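Local coordinates for vacuolar protein sorting 29 (Cryptosporidium parvum, PDB 2A22), which probably takes part in vacuolar protein sorting as the VPS29 protein, which has a calcineurin-like phosphoesterase fold, at residues P166-A169 and T170-S174; E134-Q137 and R138-D141. All blocks are in the same frame, centred on the assembly; numbering follows the deposited sequence.

From the N terminus, the chain first reaches contact 2, within helix 130-140. This helix is the crossover of a beta-alpha-beta unit between strands 114-119 and 144-147, and residues 134-141 make up its last turns and end. Strands 154-158 and 161-165 follow in the same five-stranded sheet, and contact 1 begins directly after 161-165, in the loop that leads to strand 183-190 of the six-stranded sheet. The contacts are in series, neither nested nor crossed; contact 1 closes a short turn, while contact 2 joins successive helical turns through i+3 and i+4 pairs. Their centres lie about 25 Å apart, nearest atoms about 13 Å: one belongs to a helix on one sheet, the other to a link between sheets.

Contact 1. Residues P166-A169 and T170-S174; sequences PGTA and TGAFS
Thr168 and Gly171 face each other across a turn, their CA atoms 5.4 Å apart, in a loop without regular secondary structure. Gly167 and Gly171 both have positive phi, a conformation that favours glycine.

The side chain of Thr168 turns into the bend. Its chi1 of 166° sets OG1 opposite the backbone N and under the amides that follow. Gly171 N reaches Thr168 OG1 at 3.1 Å and Thr170 N reaches the same oxygen at 3.4 Å; both hydrogen bonds are weak, the first because its N-H is well off line. The methyl CG2 of Thr168 takes the other branch and lies against Gly171 CA at 3.7 Å. One step on, Thr170 OG1 accepts from Ala172 N at 3.3 Å, with an N-H...O angle of 150°, the signature of an ST turn. The CB of Ala172 comes 4.0 Å from Thr168 OG1.

Both hydroxyls are also hydrogen-bonded beyond the turn, Thr168 OG1 to the carbonyl of Asp33 and Thr170 OG1 to that of Leu34. Since a carbonyl can only accept, each threonine must donate its proton there, and can at the same time accept from the turn amides: Gly171 N and Thr170 N, weakly, at Thr168 OG1, and Ala172 N at Thr170 OG1. The turn is thereby joined to the loop following strand 26-31.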
ATOM      1  N   PRO A 166       4.090  -1.163   2.636  1.00 12.74           N
ATOM      2  CA  PRO A 166       4.824  -0.584   1.531  1.00 14.25           C
ATOM      3  C   PRO A 166       5.661   0.627   1.936  1.00 16.49           C
ATOM      4  O   PRO A 166       6.412   1.143   1.107  1.00 16.55           O
ATOM      5  CB  PRO A 166       3.708  -0.188   0.558  1.00 14.58           C
ATOM      6  CG  PRO A 166       2.582   0.157   1.414  1.00 14.24           C
ATOM      7  CD  PRO A 166       2.648  -0.852   2.541  1.00 12.51           C
ATOM      8  N   GLY A 167       5.578   1.030   3.215  1.00 16.59           N
ATOM      9  CA  GLY A 167       6.306   2.185   3.718  1.00 15.10           C
ATOM     10  C   GLY A 167       5.701   3.487   3.236  1.00 16.57           C
ATOM     11  O   GLY A 167       4.544   3.516   2.743  1.00 15.97           O
ATOM     12  N   THR A 168       6.468   4.567   3.386  1.00 15.39           N
ATOM     13  CA  THR A 168       6.026   5.896   2.886  1.00 14.19           C
ATOM     14  C   THR A 168       6.487   6.068   1.448  1.00 14.80           C
ATOM     15  O   THR A 168       7.678   5.965   1.165  1.00 15.02           O
ATOM     16  CB  THR A 168       6.567   7.077   3.763  1.00 13.14           C
ATOM     17  OG1 THR A 168       6.394   8.299   3.056  1.00 13.85           O
ATOM     18  CG2 THR A 168       8.073   6.904   4.134  1.00 12.19           C
ATOM     19  N   ALA A 169       5.557   6.314   0.533  1.00 14.46           N
ATOM     20  CA  ALA A 169       5.901   6.500  -0.876  1.00 16.09           C
ATOM     21  C   ALA A 169       6.773   7.741  -1.130  1.00 17.08           C
ATOM     22  O   ALA A 169       7.435   7.833  -2.155  1.00 18.81           O
ATOM     23  CB  ALA A 169       4.619   6.637  -1.701  1.00 15.71           C
ATOM     24  N   THR A 170       6.662   8.742  -0.259  1.00 17.79           N
ATOM     25  CA  THR A 170       7.320  10.050  -0.470  1.00 17.83           C
ATOM     26  C   THR A 170       8.601  10.235   0.367  1.00 17.92           C
ATOM     27  O   THR A 170       9.393  11.144   0.108  1.00 17.15           O
ATOM     28  CB  THR A 170       6.358  11.227  -0.141  1.00 15.97           C
ATOM     29  OG1 THR A 170       5.841  11.095   1.203  1.00 17.49           O
ATOM     30  CG2 THR A 170       5.216  11.284  -1.154  1.00 15.60           C
ATOM     31  N   GLY A 171       8.786   9.387   1.376  1.00 15.45           N
ATOM     32  CA  GLY A 171       9.844   9.618   2.353  1.00 18.25           C
ATOM     33  C   GLY A 171       9.506  10.691   3.385  1.00 17.92           C
ATOM     34  O   GLY A 171      10.397  11.166   4.106  1.00 20.15           O
ATOM     35  N   ALA A 172       8.231  11.062   3.463  1.00 16.25           N
ATOM     36  CA  ALA A 172       7.723  11.962   4.505  1.00 17.78           C
ATOM     37  C   ALA A 172       8.125  11.446   5.879  1.00 17.81           C
ATOM     38  O   ALA A 172       8.161  10.216   6.102  1.00 16.48           O
ATOM     39  CB  ALA A 172       6.192  12.092   4.410  1.00 16.81           C
ATOM     40  N   PHE A 173       8.433  12.370   6.793  1.00 16.88           N
ATOM     41  CA  PHE A 173       8.940  11.971   8.117  1.00 18.00           C
ATOM     42  C   PHE A 173       7.813  11.464   9.024  1.00 17.83           C
ATOM     43  O   PHE A 173       6.745  12.065   9.095  1.00 19.62           O
ATOM     44  CB  PHE A 173       9.725  13.110   8.813  1.00 15.10           C
ATOM     45  CG  PHE A 173      10.434  12.697  10.098  1.00 15.69           C
ATOM     46  CD1 PHE A 173      11.746  12.192  10.071  1.00 18.63           C
ATOM     47  CD2 PHE A 173       9.820  12.861  11.336  1.00 17.61           C
ATOM     48  CE1 PHE A 173      12.417  11.818  11.272  1.00 18.06           C
ATOM     49  CE2 PHE A 173      10.502  12.516  12.560  1.00 13.08           C
ATOM     50  CZ  PHE A 173      11.775  11.977  12.512  1.00 16.02           C
ATOM     51  N   SER A 174       8.089  10.348   9.696  1.00 17.65           N
ATOM     52  CA  SER A 174       7.362   9.899  10.876  1.00 17.36           C
ATOM     53  C   SER A 174       8.401   9.509  11.939  1.00 19.49           C
ATOM     54  O   SER A 174       9.383   8.834  11.625  1.00 16.92           O
ATOM     55  CB  SER A 174       6.538   8.656  10.548  1.00 17.34           C
ATOM     56  OG  SER A 174       6.233   7.940  11.741  1.00 15.05           O
TER

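Contact 2. Residues E134-Q137 and R138-D141; sequences EQWQ and RRLD
Glu134 sends an extended side chain, CG opposite its backbone N (chi1 -161°), along the helix to Arg138. The salt bridge runs from Arg138 NH2 to Glu134 OE2 at 3.0 Å and is nearly straight (166°). OE2 lies in the guanidinium plane, yet the donor comes from above the carboxylate, since the flat groups are almost perpendicular. The same OE2 is hydrogen-bonded to Asn159. In the backbone, Arg138 N donates to Glu134 O at 3.2 Å.

Gln135 contributes its carbonyl, which accepts from Arg139 N at 3.0 Å. These bonds belong to the last turns of helix 130-140, a beta-alpha-beta crossover between strands 114-119 and 144-147.

Trp136 carries a cation-pi stack: the Arg139 guanidinium lies flat over its six-membered ring, CZ 4.0 Å from the ring centroid, planes 16° apart. Bends at chi2 and chi3 lay it there, the two side chains running side by side in the same direction. The Trp136 carbonyl accepts from Leu140 N at 2.9 Å.

Gln137 reaches Phe163 of strand 161-165, and its carbonyl serves the Schellman motif that ends the helix: Cys142 N to Gln137 O and, weakly, Asp141 N to Arg138 O, with Asp141 (positive phi) as C-prime.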
ATOM      1  N   GLU A 134      -1.582 -10.326  12.913  1.00 31.78           N
ATOM      2  CA  GLU A 134      -2.190 -11.633  12.664  1.00 34.20           C
ATOM      3  C   GLU A 134      -3.652 -11.731  13.134  1.00 31.00           C
ATOM      4  O   GLU A 134      -4.460 -12.395  12.499  1.00 28.62           O
ATOM      5  CB  GLU A 134      -1.346 -12.764  13.248  1.00 32.35           C
ATOM      6  CG  GLU A 134      -1.706 -14.122  12.619  1.00 42.22           C
ATOM      7  CD  GLU A 134      -0.988 -15.307  13.256  1.00 42.19           C
ATOM      8  OE1 GLU A 134      -0.515 -15.186  14.419  1.00 50.30           O
ATOM      9  OE2 GLU A 134      -0.912 -16.361  12.585  1.00 49.04           O
ATOM     10  N   GLN A 135      -3.988 -11.038  14.219  1.00 31.03           N
ATOM     11  CA  GLN A 135      -5.382 -10.973  14.686  1.00 32.92           C
ATOM     12  C   GLN A 135      -6.282 -10.238  13.698  1.00 31.65           C
ATOM     13  O   GLN A 135      -7.462 -10.570  13.537  1.00 30.27           O
ATOM     14  CB  GLN A 135      -5.437 -10.333  16.072  1.00 34.37           C
ATOM     15  CG  GLN A 135      -4.518 -11.089  17.061  1.00 42.94           C
ATOM     16  CD  GLN A 135      -4.722 -10.684  18.514  1.00 53.47           C
ATOM     17  OE1 GLN A 135      -5.742 -11.025  19.122  1.00 56.32           O
ATOM     18  NE2 GLN A 135      -3.741  -9.961  19.085  1.00 55.59           N
ATOM     19  N   TRP A 136      -5.702  -9.245  13.026  1.00 29.72           N
ATOM     20  CA  TRP A 136      -6.394  -8.532  11.978  1.00 28.66           C
ATOM     21  C   TRP A 136      -6.548  -9.319  10.682  1.00 27.77           C
ATOM     22  O   TRP A 136      -7.606  -9.214  10.073  1.00 28.24           O
ATOM     23  CB  TRP A 136      -5.769  -7.157  11.737  1.00 27.49           C
ATOM     24  CG  TRP A 136      -6.207  -6.178  12.779  1.00 27.06           C
ATOM     25  CD1 TRP A 136      -5.541  -5.835  13.939  1.00 28.70           C
ATOM     26  CD2 TRP A 136      -7.431  -5.440  12.788  1.00 25.06           C
ATOM     27  NE1 TRP A 136      -6.281  -4.904  14.652  1.00 27.62           N
ATOM     28  CE2 TRP A 136      -7.438  -4.646  13.963  1.00 28.20           C
ATOM     29  CE3 TRP A 136      -8.518  -5.356  11.909  1.00 25.92           C
ATOM     30  CZ2 TRP A 136      -8.498  -3.785  14.276  1.00 30.64           C
ATOM     31  CZ3 TRP A 136      -9.561  -4.487  12.217  1.00 27.28           C
ATOM     32  CH2 TRP A 136      -9.544  -3.719  13.386  1.00 28.29           C
ATOM     33  N   GLN A 137      -5.548 -10.104  10.251  1.00 26.59           N
ATOM     34  CA  GLN A 137      -5.793 -10.922   9.044  1.00 28.01           C
ATOM     35  C   GLN A 137      -6.914 -11.921   9.262  1.00 28.23           C
ATOM     36  O   GLN A 137      -7.730 -12.130   8.369  1.00 28.57           O
ATOM     37  CB  GLN A 137      -4.555 -11.611   8.427  1.00 26.76           C
ATOM     38  CG  GLN A 137      -3.923 -12.724   9.182  1.00 30.79           C
ATOM     39  CD  GLN A 137      -4.488 -14.131   8.941  1.00 28.17           C
ATOM     40  OE1 GLN A 137      -5.428 -14.384   8.167  1.00 31.01           O
ATOM     41  NE2 GLN A 137      -3.896 -15.055   9.624  1.00 32.66           N
ATOM     42  N   ARG A 138      -6.937 -12.519  10.450  1.00 29.53           N
ATOM     43  CA  ARG A 138      -7.952 -13.503  10.813  1.00 32.63           C
ATOM     44  C   ARG A 138      -9.319 -12.820  10.869  1.00 30.86           C
ATOM     45  O   ARG A 138     -10.316 -13.356  10.364  1.00 27.58           O
ATOM     46  CB  ARG A 138      -7.595 -14.160  12.151  1.00 32.42           C
ATOM     47  CG  ARG A 138      -6.482 -15.176  12.021  1.00 38.62           C
ATOM     48  CD  ARG A 138      -6.265 -16.020  13.291  1.00 40.20           C
ATOM     49  NE  ARG A 138      -4.867 -16.466  13.347  1.00 51.80           N
ATOM     50  CZ  ARG A 138      -4.394 -17.457  14.111  1.00 54.18           C
ATOM     51  NH1 ARG A 138      -5.205 -18.138  14.912  1.00 55.78           N
ATOM     52  NH2 ARG A 138      -3.101 -17.770  14.065  1.00 53.51           N
ATOM     53  N   ARG A 139      -9.351 -11.620  11.458  1.00 30.66           N
ATOM     54  CA  ARG A 139     -10.584 -10.848  11.495  1.00 31.58           C
ATOM     55  C   ARG A 139     -11.095 -10.576  10.094  1.00 32.76           C
ATOM     56  O   ARG A 139     -12.282 -10.806   9.806  1.00 32.97           O
ATOM     57  CB  ARG A 139     -10.403  -9.537  12.252  1.00 33.35           C
ATOM     58  CG  ARG A 139     -11.433  -8.487  11.869  1.00 39.63           C
ATOM     59  CD  ARG A 139     -12.200  -7.939  13.058  1.00 46.21           C
ATOM     60  NE  ARG A 139     -11.309  -7.593  14.160  1.00 46.64           N
ATOM     61  CZ  ARG A 139     -11.455  -6.521  14.934  1.00 51.74           C
ATOM     62  NH1 ARG A 139     -12.460  -5.651  14.723  1.00 46.63           N
ATOM     63  NH2 ARG A 139     -10.576  -6.312  15.912  1.00 49.84           N
ATOM     64  N   LEU A 140     -10.207 -10.069   9.229  1.00 30.16           N
ATOM     65  CA  LEU A 140     -10.576  -9.771   7.855  1.00 28.67           C
ATOM     66  C   LEU A 140     -10.652 -11.053   7.039  1.00 28.94           C
ATOM     67  O   LEU A 140     -11.203 -11.066   5.946  1.00 28.79           O
ATOM     68  CB  LEU A 140      -9.600  -8.766   7.223  1.00 28.51           C
ATOM     69  CG  LEU A 140      -9.495  -7.384   7.893  1.00 27.91           C
ATOM     70  CD1 LEU A 140      -8.466  -6.481   7.198  1.00 29.24           C
ATOM     71  CD2 LEU A 140     -10.860  -6.701   7.955  1.00 28.74           C
ATOM     72  N   ASP A 141     -10.103 -12.132   7.582  1.00 28.80           N
ATOM     73  CA  ASP A 141     -10.124 -13.432   6.899  1.00 30.79           C
ATOM     74  C   ASP A 141      -9.444 -13.349   5.539  1.00 29.25           C
ATOM     75  O   ASP A 141     -10.007 -13.780   4.516  1.00 30.53           O
ATOM     76  CB  ASP A 141     -11.566 -13.960   6.737  1.00 31.86           C
ATOM     77  CG  ASP A 141     -11.596 -15.440   6.352  1.00 34.88           C
ATOM     78  OD1 ASP A 141     -10.969 -16.243   7.080  1.00 38.59           O
ATOM     79  OD2 ASP A 141     -12.218 -15.792   5.322  1.00 35.51           O
TER